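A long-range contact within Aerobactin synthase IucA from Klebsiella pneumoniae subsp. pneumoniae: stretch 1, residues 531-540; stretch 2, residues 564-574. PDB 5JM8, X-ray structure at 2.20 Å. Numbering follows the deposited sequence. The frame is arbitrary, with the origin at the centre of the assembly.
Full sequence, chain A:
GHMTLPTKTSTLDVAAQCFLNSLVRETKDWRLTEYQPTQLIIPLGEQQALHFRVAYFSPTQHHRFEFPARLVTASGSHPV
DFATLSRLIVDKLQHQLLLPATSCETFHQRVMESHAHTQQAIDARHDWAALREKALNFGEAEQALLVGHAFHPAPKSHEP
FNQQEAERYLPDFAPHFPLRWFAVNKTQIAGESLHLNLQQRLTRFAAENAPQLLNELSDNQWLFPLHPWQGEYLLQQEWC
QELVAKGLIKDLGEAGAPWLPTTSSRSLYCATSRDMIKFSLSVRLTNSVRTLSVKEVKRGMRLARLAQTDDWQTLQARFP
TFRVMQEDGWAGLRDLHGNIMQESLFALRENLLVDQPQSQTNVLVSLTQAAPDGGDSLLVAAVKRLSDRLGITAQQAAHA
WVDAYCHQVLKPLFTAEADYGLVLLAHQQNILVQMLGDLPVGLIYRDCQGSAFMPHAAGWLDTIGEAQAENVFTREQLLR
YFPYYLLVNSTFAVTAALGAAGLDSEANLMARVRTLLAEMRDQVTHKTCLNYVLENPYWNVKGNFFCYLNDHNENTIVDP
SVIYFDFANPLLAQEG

Stretch 1 (531-540) NYVLENPYWN
Stretch 2 (564-574) YFDFANPLLAQ

Stretch 1 enters as the last turn of a helix (531-535), closed by the backbone bonds Asn536 N to Tyr532 O (3.0 Å) and, weakly, Glu535 N to Asn531 O (2.9 Å). Asn536 (phi/psi -71/121) is the first residue to leave helical values; Pro537 (-57/-37) turns the chain into a short strand, 538-540, with Trp539 at -111/115. Stretch 2 supplies strand 566-568, then runs on as loop through Asn569 (-68/117), Pro570 (-84/-3) and Leu571 (-97/1) to Leu572 (-69/138), where its backbone passes the helix end.

The strands are antiparallel, their N-to-C directions 149° apart and their axes 4.1 Å apart at closest approach. Tyr538 lies across from Ala568, Trp539 from Phe567 and Asn540 from Asp566, with CA-CA distances of 4.7, 4.6 and 4.3 Å. Trp539 and Phe567 form the hydrogen-bonded pair: Trp539 N donates to Phe567 O (2.6 Å) and Phe567 N to Trp539 O (2.5 Å). Two residues along, past the non-hydrogen-bonded pair Tyr538-Ala568, Asn569 N donates to Pro537 O (2.9 Å), carrying the ladder past the strand ends. Near the helix end, Leu572 CA makes a CA-H...O contact with Leu534 O (3.6 Å).

Side chains alternate across the two-stranded ladder: Trp539 and Phe567 share one face, Tyr538, Asn540, Asp566 and Ala568 the other. Buried Trp539 (chi1 -61°, m; chi2 -12°) meets Phe567 (chi1 177°, t; chi2 79°) at CE3 to CD2, 3.5 Å; the Trp539 six-membered ring and the Phe567 ring are oblique, planes at 34° and centroids 5.7 Å apart. Asn569 CB sits over the face of the Trp539 five-membered ring, 4.1 Å from its centroid.

Asn569 (chi1 -170°, t; chi2 -17°) points toward stretch 1 and ties the helix end to the loop: its ND2 donates to Val533 O (2.4 Å, very short) and Asn536 O (2.9 Å), two carbonyls brought together where the chain leaves the helix. Its OD1 accepts from Leu571 N (2.6 Å), so the same amide also braces its own turn. Leu571 (chi1 -91°, between wells; chi2 56°, p) then packs CD2 against Val533 CG1 (3.6 Å; Val533 chi1 168°, t).

On the other face, Tyr538 (chi1 -67°, m; chi2 -44°) presents its ring edge to Ala568 CA, 3.8 Å from Tyr538 CD1. Asn536 (chi1 -155°, t) folds its ND2 onto Tyr538 O (2.5 Å), bracing the turn around Pro537.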

# COMPACT_ATOMS: atom_id res chain seq x y z
N ASN A 531 -23.13 -37.72 17.66
CA ASN A 531 -23.18 -39.01 18.34
C ASN A 531 -22.21 -39.97 17.69
O ASN A 531 -21.36 -40.57 18.36
CB ASN A 531 -24.59 -39.61 18.31
CG ASN A 531 -25.55 -38.95 19.28
OD1 ASN A 531 -25.14 -38.37 20.28
ND2 ASN A 531 -26.85 -39.05 18.99
N TYR A 532 -22.33 -40.11 16.37
CA TYR A 532 -21.51 -41.02 15.58
C TYR A 532 -20.02 -40.73 15.78
O TYR A 532 -19.24 -41.63 16.07
CB TYR A 532 -21.87 -40.91 14.10
CG TYR A 532 -21.16 -41.88 13.19
CD1 TYR A 532 -21.57 -43.21 13.11
CD2 TYR A 532 -20.08 -41.48 12.41
CE1 TYR A 532 -20.92 -44.10 12.27
CE2 TYR A 532 -19.43 -42.37 11.58
CZ TYR A 532 -19.86 -43.68 11.51
OH TYR A 532 -19.21 -44.56 10.68
N VAL A 533 -19.66 -39.47 15.62
CA VAL A 533 -18.28 -39.02 15.79
C VAL A 533 -17.72 -39.41 17.15
O VAL A 533 -16.62 -39.96 17.25
CB VAL A 533 -18.18 -37.48 15.64
CG1 VAL A 533 -16.81 -36.97 16.10
CG2 VAL A 533 -18.45 -37.07 14.20
N LEU A 534 -18.47 -39.13 18.21
CA LEU A 534 -17.98 -39.26 19.57
C LEU A 534 -18.05 -40.68 20.13
O LEU A 534 -17.33 -41.01 21.08
CB LEU A 534 -18.76 -38.33 20.49
CG LEU A 534 -18.50 -36.84 20.31
CD1 LEU A 534 -19.60 -36.04 20.96
CD2 LEU A 534 -17.15 -36.47 20.90
N GLU A 535 -18.92 -41.51 19.56
CA GLU A 535 -19.33 -42.75 20.23
C GLU A 535 -19.24 -44.01 19.37
O GLU A 535 -19.05 -45.10 19.90
CB GLU A 535 -20.76 -42.58 20.75
CG GLU A 535 -20.98 -41.26 21.48
CD GLU A 535 -21.75 -41.42 22.77
OE1 GLU A 535 -22.88 -41.95 22.74
OE2 GLU A 535 -21.21 -41.03 23.83
N ASN A 536 -19.38 -43.88 18.05
CA ASN A 536 -19.28 -45.04 17.18
C ASN A 536 -17.83 -45.52 17.13
O ASN A 536 -16.94 -44.75 16.74
CB ASN A 536 -19.79 -44.72 15.78
CG ASN A 536 -20.27 -45.96 15.04
OD1 ASN A 536 -21.30 -46.54 15.39
ND2 ASN A 536 -19.53 -46.36 14.00
N PRO A 537 -17.57 -46.78 17.53
CA PRO A 537 -16.18 -47.27 17.61
C PRO A 537 -15.40 -47.17 16.31
O PRO A 537 -14.20 -46.88 16.34
CB PRO A 537 -16.35 -48.74 18.02
CG PRO A 537 -17.67 -48.81 18.68
CD PRO A 537 -18.53 -47.81 17.97
N TYR A 538 -16.07 -47.40 15.18
CA TYR A 538 -15.43 -47.39 13.88
C TYR A 538 -16.08 -46.38 12.94
O TYR A 538 -17.29 -46.16 13.00
CB TYR A 538 -15.48 -48.79 13.25
CG TYR A 538 -14.65 -49.84 13.96
CD1 TYR A 538 -13.35 -49.56 14.39
CD2 TYR A 538 -15.15 -51.11 14.19
CE1 TYR A 538 -12.59 -50.53 15.03
CE2 TYR A 538 -14.40 -52.08 14.83
CZ TYR A 538 -13.12 -51.78 15.25
OH TYR A 538 -12.37 -52.74 15.88
N TRP A 539 -15.27 -45.77 12.09
CA TRP A 539 -15.77 -44.92 11.01
C TRP A 539 -15.51 -45.60 9.68
O TRP A 539 -14.35 -45.81 9.29
CB TRP A 539 -15.11 -43.54 11.05
CG TRP A 539 -15.37 -42.77 12.30
CD1 TRP A 539 -16.27 -43.06 13.28
CD2 TRP A 539 -14.70 -41.57 12.73
NE1 TRP A 539 -16.21 -42.13 14.28
CE2 TRP A 539 -15.25 -41.20 13.96
CE3 TRP A 539 -13.68 -40.78 12.18
CZ2 TRP A 539 -14.83 -40.07 14.66
CZ3 TRP A 539 -13.26 -39.66 12.87
CH2 TRP A 539 -13.83 -39.32 14.10
N ASN A 540 -16.58 -45.95 8.98
CA ASN A 540 -16.46 -46.59 7.67
C ASN A 540 -16.44 -45.53 6.59
O ASN A 540 -17.37 -44.73 6.47
CB ASN A 540 -17.62 -47.56 7.45
CG ASN A 540 -17.27 -48.66 6.47
OD1 ASN A 540 -16.87 -48.39 5.33
ND2 ASN A 540 -17.42 -49.91 6.89
N TYR A 564 -13.46 -49.36 0.64
CA TYR A 564 -13.93 -48.70 1.85
C TYR A 564 -13.46 -49.48 3.07
O TYR A 564 -13.61 -50.71 3.12
CB TYR A 564 -15.46 -48.59 1.84
N PHE A 565 -12.90 -48.78 4.05
CA PHE A 565 -12.34 -49.44 5.23
C PHE A 565 -12.79 -48.78 6.53
O PHE A 565 -13.11 -47.59 6.56
CB PHE A 565 -10.82 -49.46 5.15
CG PHE A 565 -10.19 -48.10 5.25
CD1 PHE A 565 -10.00 -47.33 4.12
CD2 PHE A 565 -9.79 -47.59 6.48
CE1 PHE A 565 -9.42 -46.08 4.21
CE2 PHE A 565 -9.21 -46.34 6.57
CZ PHE A 565 -9.02 -45.58 5.44
N ASP A 566 -12.79 -49.56 7.60
CA ASP A 566 -13.22 -49.08 8.91
C ASP A 566 -12.09 -48.38 9.64
O ASP A 566 -10.99 -48.92 9.80
CB ASP A 566 -13.74 -50.25 9.74
CG ASP A 566 -14.83 -51.02 9.03
OD1 ASP A 566 -15.46 -50.45 8.12
OD2 ASP A 566 -15.05 -52.20 9.38
N PHE A 567 -12.38 -47.16 10.08
CA PHE A 567 -11.40 -46.29 10.72
C PHE A 567 -11.65 -46.23 12.22
O PHE A 567 -12.69 -45.74 12.66
CB PHE A 567 -11.45 -44.89 10.10
CG PHE A 567 -10.52 -43.91 10.73
CD1 PHE A 567 -9.17 -43.91 10.42
CD2 PHE A 567 -10.99 -42.96 11.63
CE1 PHE A 567 -8.31 -42.99 11.00
CE2 PHE A 567 -10.14 -42.05 12.21
CZ PHE A 567 -8.79 -42.06 11.90
N ALA A 568 -10.70 -46.74 12.99
CA ALA A 568 -10.81 -46.76 14.44
C ALA A 568 -10.93 -45.35 15.00
O ALA A 568 -10.03 -44.53 14.84
CB ALA A 568 -9.63 -47.48 15.06
N ASN A 569 -12.05 -45.08 15.67
CA ASN A 569 -12.35 -43.77 16.22
C ASN A 569 -11.41 -43.40 17.37
O ASN A 569 -11.40 -44.07 18.40
CB ASN A 569 -13.80 -43.73 16.69
CG ASN A 569 -14.27 -42.34 17.07
OD1 ASN A 569 -13.46 -41.43 17.27
ND2 ASN A 569 -15.58 -42.17 17.17
N PRO A 570 -10.61 -42.32 17.20
CA PRO A 570 -9.77 -41.87 18.32
C PRO A 570 -10.48 -40.95 19.31
O PRO A 570 -9.87 -40.57 20.31
CB PRO A 570 -8.64 -41.11 17.61
CG PRO A 570 -9.27 -40.58 16.38
CD PRO A 570 -10.29 -41.60 15.95
N LEU A 571 -11.74 -40.60 19.05
CA LEU A 571 -12.48 -39.68 19.90
C LEU A 571 -13.38 -40.38 20.91
O LEU A 571 -14.09 -39.73 21.68
CB LEU A 571 -13.34 -38.74 19.04
CG LEU A 571 -12.69 -37.42 18.61
CD1 LEU A 571 -11.40 -37.68 17.88
CD2 LEU A 571 -13.66 -36.63 17.74
N LEU A 572 -13.36 -41.71 20.92
CA LEU A 572 -14.15 -42.46 21.88
C LEU A 572 -13.60 -42.28 23.29
O LEU A 572 -12.38 -42.28 23.50
CB LEU A 572 -14.18 -43.94 21.51
CG LEU A 572 -14.94 -44.28 20.22
N ALA A 573 -14.50 -42.10 24.26
CA ALA A 573 -14.10 -41.93 25.66
C ALA A 573 -13.38 -43.18 26.16
O ALA A 573 -14.02 -44.18 26.49
CB ALA A 573 -15.31 -41.63 26.52
N GLN A 574 -12.06 -43.10 26.23
CA GLN A 574 -11.22 -44.25 26.54
C GLN A 574 -10.24 -43.93 27.67
O GLN A 574 -10.58 -44.07 28.85
CB GLN A 574 -10.45 -44.68 25.28
CG GLN A 574 -9.51 -43.61 24.74
CD GLN A 574 -8.89 -44.00 23.41
OE1 GLN A 574 -9.47 -44.78 22.64
NE2 GLN A 574 -7.72 -43.45 23.12